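Long-range contacts in beta-glucoside kinase (Listeria monocytogenes, PDB 4HTL), which phosphorylates cellobiose with ATP to give cellobiose-6'-phosphate, and may also act as a transcriptional regulator of the cellobiose-PTS operon: residues Q121-F126 and D237-F242; D125-T130 and G137-N142. One frame throughout, in Å; residues are numbered along the deposited sequence. Where two conformers were deposited one is given.

Interaction 1: Q121-F126 and D237-F242; sequences QDLDDF and DPTHIF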
loop_
_atom_site.group_PDB
_atom_site.type_symbol
_atom_site.label_atom_id
_atom_site.label_comp_id
_atom_site.label_asym_id
_atom_site.label_seq_id
_atom_site.Cartn_x
_atom_site.Cartn_y
_atom_site.Cartn_z
ATOM N N GLN A 121 -18.022 6.935 6.412
ATOM C CA GLN A 121 -19.242 6.560 5.711
ATOM C C GLN A 121 -19.246 6.979 4.233
ATOM O O GLN A 121 -19.839 6.290 3.371
ATOM C CB GLN A 121 -20.448 7.107 6.434
ATOM C CG GLN A 121 -20.688 6.448 7.768
ATOM C CD GLN A 121 -21.738 7.174 8.591
ATOM O OE1 GLN A 121 -21.697 8.437 8.708
ATOM N NE2 GLN A 121 -22.692 6.407 9.178
ATOM N N ASP A 122 -18.714 8.152 3.954
ATOM C CA ASP A 122 -18.756 8.695 2.618
ATOM C C ASP A 122 -17.397 8.738 1.940
ATOM O O ASP A 122 -17.193 9.519 1.014
ATOM C CB ASP A 122 -19.434 10.043 2.695
ATOM C CG ASP A 122 -20.874 9.908 3.215
ATOM O OD1 ASP A 122 -21.679 9.235 2.534
ATOM O OD2 ASP A 122 -21.185 10.396 4.332
ATOM N N LEU A 123 -16.478 7.889 2.419
ATOM C CA LEU A 123 -15.126 7.834 1.891
ATOM C C LEU A 123 -14.857 6.603 1.062
ATOM O O LEU A 123 -15.188 5.498 1.468
ATOM C CB LEU A 123 -14.143 7.849 3.029
ATOM C CG LEU A 123 -14.217 9.030 3.981
ATOM C CD1 LEU A 123 -13.081 8.947 5.014
ATOM C CD2 LEU A 123 -14.170 10.383 3.246
ATOM N N ASP A 124 -14.244 6.793 -0.096
ATOM C CA ASP A 124 -13.803 5.658 -0.935
ATOM C C ASP A 124 -12.345 5.235 -0.760
ATOM O O ASP A 124 -11.992 4.141 -1.171
ATOM C CB ASP A 124 -14.027 5.995 -2.391
ATOM C CG ASP A 124 -15.492 5.931 -2.795
ATOM O OD1 ASP A 124 -16.368 5.355 -2.103
ATOM O OD2 ASP A 124 -15.760 6.479 -3.840
ATOM N N ASP A 125 -11.520 6.058 -0.133
ATOM C CA ASP A 125 -10.098 5.740 -0.005
ATOM C C ASP A 125 -9.624 6.218 1.358
ATOM O O ASP A 125 -9.419 7.414 1.567
ATOM C CB ASP A 125 -9.280 6.448 -1.110
ATOM C CG ASP A 125 -9.565 5.916 -2.483
ATOM O OD1 ASP A 125 -10.457 6.511 -3.159
ATOM O OD2 ASP A 125 -8.993 4.849 -2.837
ATOM N N PHE A 126 -9.625 5.301 2.333
ATOM C CA PHE A 126 -9.105 5.610 3.659
ATOM C C PHE A 126 -8.438 4.388 4.251
ATOM O O PHE A 126 -8.645 3.272 3.786
ATOM C CB PHE A 126 -10.185 6.139 4.593
ATOM C CG PHE A 126 -11.209 5.135 5.068
ATOM C CD1 PHE A 126 -12.362 4.855 4.300
ATOM C CD2 PHE A 126 -11.088 4.528 6.287
ATOM C CE1 PHE A 126 -13.316 4.016 4.768
ATOM C CE2 PHE A 126 -12.032 3.666 6.754
ATOM C CZ PHE A 126 -13.186 3.428 5.996
ATOM N N ASP A 237 -2.534 6.953 -1.197
ATOM C CA ASP A 237 -3.201 8.250 -1.413
ATOM C C ASP A 237 -4.606 8.229 -0.824
ATOM O O ASP A 237 -5.584 8.564 -1.487
ATOM C CB ASP A 237 -3.179 8.627 -2.906
ATOM C CG ASP A 237 -3.845 9.982 -3.216
ATOM O OD1 ASP A 237 -3.725 10.926 -2.396
ATOM O OD2 ASP A 237 -4.548 10.084 -4.263
ATOM N N PRO A 238 -4.711 7.848 0.472
ATOM C CA PRO A 238 -5.988 8.001 1.112
ATOM C C PRO A 238 -6.374 9.457 1.322
ATOM O O PRO A 238 -5.519 10.307 1.339
ATOM C CB PRO A 238 -5.751 7.356 2.458
ATOM C CG PRO A 238 -4.274 7.705 2.778
ATOM C CD PRO A 238 -3.592 7.647 1.433
ATOM N N THR A 239 -7.655 9.748 1.536
ATOM C CA THR A 239 -8.048 11.061 2.013
ATOM C C THR A 239 -7.881 11.195 3.539
ATOM O O THR A 239 -7.589 12.282 4.049
ATOM C CB THR A 239 -9.508 11.361 1.601
ATOM O OG1 THR A 239 -10.404 10.410 2.208
ATOM C CG2 THR A 239 -9.618 11.390 0.062
ATOM N N HIS A 240 -8.034 10.070 4.234
ATOM C CA HIS A 240 -8.089 10.015 5.706
ATOM C C HIS A 240 -7.349 8.786 6.187
ATOM O O HIS A 240 -7.441 7.715 5.572
ATOM C CB HIS A 240 -9.520 9.895 6.234
ATOM C CG HIS A 240 -10.373 11.090 5.980
ATOM N ND1 HIS A 240 -10.750 11.464 4.729
ATOM C CD2 HIS A 240 -10.946 11.996 6.851
ATOM C CE1 HIS A 240 -11.520 12.552 4.811
ATOM N NE2 HIS A 240 -11.631 12.892 6.111
ATOM N N ILE A 241 -6.608 8.936 7.274
ATOM C CA ILE A 241 -6.088 7.801 8.031
ATOM C C ILE A 241 -6.601 7.928 9.444
ATOM O O ILE A 241 -6.310 8.907 10.148
ATOM C CB ILE A 241 -4.545 7.728 8.030
ATOM C CG1 ILE A 241 -4.016 7.657 6.564
ATOM C CG2 ILE A 241 -4.026 6.529 8.862
ATOM C CD1 ILE A 241 -2.505 7.682 6.453
ATOM N N PHE A 242 -7.358 6.928 9.845
ATOM C CA PHE A 242 -7.931 6.881 11.187
ATOM C C PHE A 242 -7.040 6.069 12.095
ATOM O O PHE A 242 -6.749 4.888 11.811
ATOM C CB PHE A 242 -9.347 6.317 11.163
ATOM C CG PHE A 242 -10.301 7.110 10.285
ATOM C CD1 PHE A 242 -10.565 8.429 10.556
ATOM C CD2 PHE A 242 -10.860 6.557 9.133
ATOM C CE1 PHE A 242 -11.378 9.185 9.746
ATOM C CE2 PHE A 242 -11.700 7.299 8.342
ATOM C CZ PHE A 242 -11.947 8.603 8.627
HETATM O O HOH W 1 -12.065 9.026 0.425
#
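L123 and H240 each hold CG anti to the carbonyl carbon, and the two side chains cross at about a right angle. L123 CD1, anti to CA (chi2 -176°), lies over one face of the imidazole, a CH-pi contact displaced toward the rim, where it is 3.4 Å from H240 ND1. The same methyl meets the edge of the F242 ring, 3.8 Å from F242 CZ. F126 places CG between its backbone N and carbonyl carbon (chi1 71°); its CD2 comes to 3.5 Å from F242 CD2, with the ring planes at 67°.

T239 N donates to D125 O at 2.9 Å, joining the incoming loop to the turn ahead of strand 240-244. T239 OG1 lies in the imidazole plane, hydrogen-bonded to H240 ND1 at 2.8 Å, which with the methyl over the face restrains the ring's rotation. A water accepts from D125 N at 3.1 Å and hydrogen-bonds to T239 OG1 at 2.8 Å, bridging the segments.

This buried contact forms where 126-131 and 240-244 start as parallel neighbours. F126 packs on L111 and F242 on E114 of helix 106-117, H240 touches I270 and E272 of strand 270-273, and I241 faces L229 and I233 of helix 212-236. D237, just past that helix, makes a salt bridge through OD1 to R152 NE of the second subunit and takes a hydrogen bond at OD2 from its R150 N.

Interaction 2: D125-T130 and G137-N142; sequences DFLCLT and GGIFSN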
loop_
_atom_site.group_PDB
_atom_site.type_symbol
_atom_site.label_atom_id
_atom_site.label_comp_id
_atom_site.label_asym_id
_atom_site.label_seq_id
_atom_site.Cartn_x
_atom_site.Cartn_y
_atom_site.Cartn_z
ATOM N N ASP A 125 -11.520 6.058 -0.133
ATOM C CA ASP A 125 -10.098 5.740 -0.005
ATOM C C ASP A 125 -9.624 6.218 1.358
ATOM O O ASP A 125 -9.419 7.414 1.567
ATOM C CB ASP A 125 -9.280 6.448 -1.110
ATOM C CG ASP A 125 -9.565 5.916 -2.483
ATOM O OD1 ASP A 125 -10.457 6.511 -3.159
ATOM O OD2 ASP A 125 -8.993 4.849 -2.837
ATOM N N PHE A 126 -9.625 5.301 2.333
ATOM C CA PHE A 126 -9.105 5.610 3.659
ATOM C C PHE A 126 -8.438 4.388 4.251
ATOM O O PHE A 126 -8.645 3.272 3.786
ATOM C CB PHE A 126 -10.185 6.139 4.593
ATOM C CG PHE A 126 -11.209 5.135 5.068
ATOM C CD1 PHE A 126 -12.362 4.855 4.300
ATOM C CD2 PHE A 126 -11.088 4.528 6.287
ATOM C CE1 PHE A 126 -13.316 4.016 4.768
ATOM C CE2 PHE A 126 -12.032 3.666 6.754
ATOM C CZ PHE A 126 -13.186 3.428 5.996
ATOM N N LEU A 127 -7.565 4.642 5.214
ATOM C CA LEU A 127 -6.896 3.603 5.938
ATOM C C LEU A 127 -7.225 3.699 7.435
ATOM O O LEU A 127 -7.511 4.759 7.961
ATOM C CB LEU A 127 -5.392 3.690 5.775
ATOM C CG LEU A 127 -4.828 3.866 4.355
ATOM C CD1 LEU A 127 -3.308 4.081 4.375
ATOM C CD2 LEU A 127 -5.196 2.608 3.522
ATOM N N CYS A 128 -7.129 2.555 8.085
ATOM C CA CYS A 128 -7.127 2.477 9.545
ATOM C C CYS A 128 -5.779 1.910 10.043
ATOM O O CYS A 128 -5.327 0.821 9.644
ATOM C CB CYS A 128 -8.218 1.620 10.011
ATOM S SG CYS A 128 -9.872 2.285 9.702
ATOM N N LEU A 129 -5.190 2.632 10.966
ATOM C CA LEU A 129 -3.899 2.264 11.564
ATOM C C LEU A 129 -4.155 2.129 13.080
ATOM O O LEU A 129 -4.651 3.049 13.719
ATOM C CB LEU A 129 -2.888 3.340 11.264
ATOM C CG LEU A 129 -1.541 3.278 12.018
ATOM C CD1 LEU A 129 -0.753 2.007 11.672
ATOM C CD2 LEU A 129 -0.738 4.558 11.782
ATOM N N THR A 130 -3.829 0.962 13.629
ATOM C CA THR A 130 -4.041 0.659 15.066
ATOM C C THR A 130 -2.691 0.467 15.709
ATOM O O THR A 130 -1.938 -0.372 15.264
ATOM C CB THR A 130 -4.932 -0.569 15.206
ATOM O OG1 THR A 130 -6.177 -0.330 14.473
ATOM C CG2 THR A 130 -5.311 -0.788 16.685
ATOM N N GLY A 137 -3.569 -2.829 10.594
ATOM C CA GLY A 137 -3.922 -2.081 9.436
ATOM C C GLY A 137 -5.159 -2.617 8.782
ATOM O O GLY A 137 -5.378 -3.831 8.730
ATOM N N GLY A 138 -5.922 -1.683 8.231
ATOM C CA GLY A 138 -6.995 -1.972 7.256
ATOM C C GLY A 138 -6.959 -0.956 6.103
ATOM O O GLY A 138 -6.645 0.238 6.273
ATOM N N ILE A 139 -7.316 -1.438 4.919
ATOM C CA ILE A 139 -7.262 -0.647 3.683
ATOM C C ILE A 139 -8.636 -0.614 3.019
ATOM O O ILE A 139 -9.198 -1.662 2.700
ATOM C CB ILE A 139 -6.307 -1.286 2.649
ATOM C CG1 ILE A 139 -4.898 -1.439 3.230
ATOM C CG2 ILE A 139 -6.281 -0.489 1.324
ATOM C CD1 ILE A 139 -4.066 -2.534 2.571
ATOM N N PHE A 140 -9.088 0.599 2.706
ATOM C CA PHE A 140 -10.310 0.826 1.906
ATOM C C PHE A 140 -9.838 1.646 0.683
ATOM O O PHE A 140 -9.355 2.772 0.827
ATOM C CB PHE A 140 -11.353 1.560 2.729
ATOM C CG PHE A 140 -12.775 1.320 2.297
ATOM C CD1 PHE A 140 -13.381 0.103 2.555
ATOM C CD2 PHE A 140 -13.527 2.325 1.732
ATOM C CE1 PHE A 140 -14.689 -0.120 2.180
ATOM C CE2 PHE A 140 -14.853 2.103 1.386
ATOM C CZ PHE A 140 -15.432 0.891 1.638
ATOM N N SER A 141 -9.928 1.022 -0.492
ATOM C CA SER A 141 -9.528 1.652 -1.771
ATOM C C SER A 141 -10.660 1.454 -2.778
ATOM O O SER A 141 -11.231 0.375 -2.885
ATOM C CB SER A 141 -8.272 1.074 -2.330
ATOM O OG SER A 141 -7.140 1.242 -1.510
ATOM N N ASN A 142 -10.930 2.477 -3.557
ATOM C CA ASN A 142 -12.018 2.398 -4.530
ATOM C C ASN A 142 -13.341 1.916 -3.978
ATOM O O ASN A 142 -14.118 1.229 -4.682
ATOM C CB ASN A 142 -11.707 1.459 -5.652
ATOM C CG ASN A 142 -10.632 1.956 -6.554
ATOM O OD1 ASN A 142 -10.599 3.129 -6.893
ATOM N ND2 ASN A 142 -9.757 1.054 -6.983
HETATM O O HOH W 2 -6.559 3.983 -1.814
HETATM O O HOH W 3 -8.335 4.418 -5.451
HETATM O O HOH W 4 -11.357 5.993 -5.484
#
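The beta hairpin of strands 126-131 and 135-141 pairs F126 with F140 and C128 with G138 as antiparallel hydrogen-bonded pairs, with L127 opposite I139 in a non-hydrogen-bonded one. C128 N donates to G138 O at 3.0 Å and G138 N to C128 O at 2.9 Å. F140 N likewise donates to F126 O at 2.9 Å, while the return bond from F126 N to F140 O is more bent (133° at the hydrogen).

F140 keeps CG anti to its backbone N (chi1 -154°). Its CB sits over one face of the F126 ring, toward the rim, and F140 CD2 approaches F126 CE1 to 3.5 Å. On the other face of the sheet, L127 CD2 packs against I139 CG2 at 3.9 Å.

D125 OD2 takes the N-H of N142 at 3.1 Å from above the carboxylate plane. A water donates to D125 OD2, at 2.8 Å, and accepts from S141 OG. N142 ND2 donates to L145 O of the second subunit.

F126, C128 and F140 pack on L111 of helix 106-117, L127 and I139 on F236 of helix 212-236, placing the hairpin between the two helices; strand 240-244 runs parallel along the other side of 126-131 from 135-141.

In the fold
After helix 106-117 the chain runs through 121-126 into strand 126-131, turns, and returns along 137-142, so interaction 2 closes a short hairpin loop. Interaction 1 starts from the same stretch, sharing D125 and F126, but closes a loop of 110 residues that contains the whole return strand and helix 212-236. The smaller closure thus falls entirely within the span of the larger. Together they set strand 126-131 between an antiparallel partner and the parallel strand 240-244, within the order 144-145, 135-141, 126-131, 240-244, 270-273, as in the RNase H-like domains of actin-type ATPases. Both contacts also touch the second subunit.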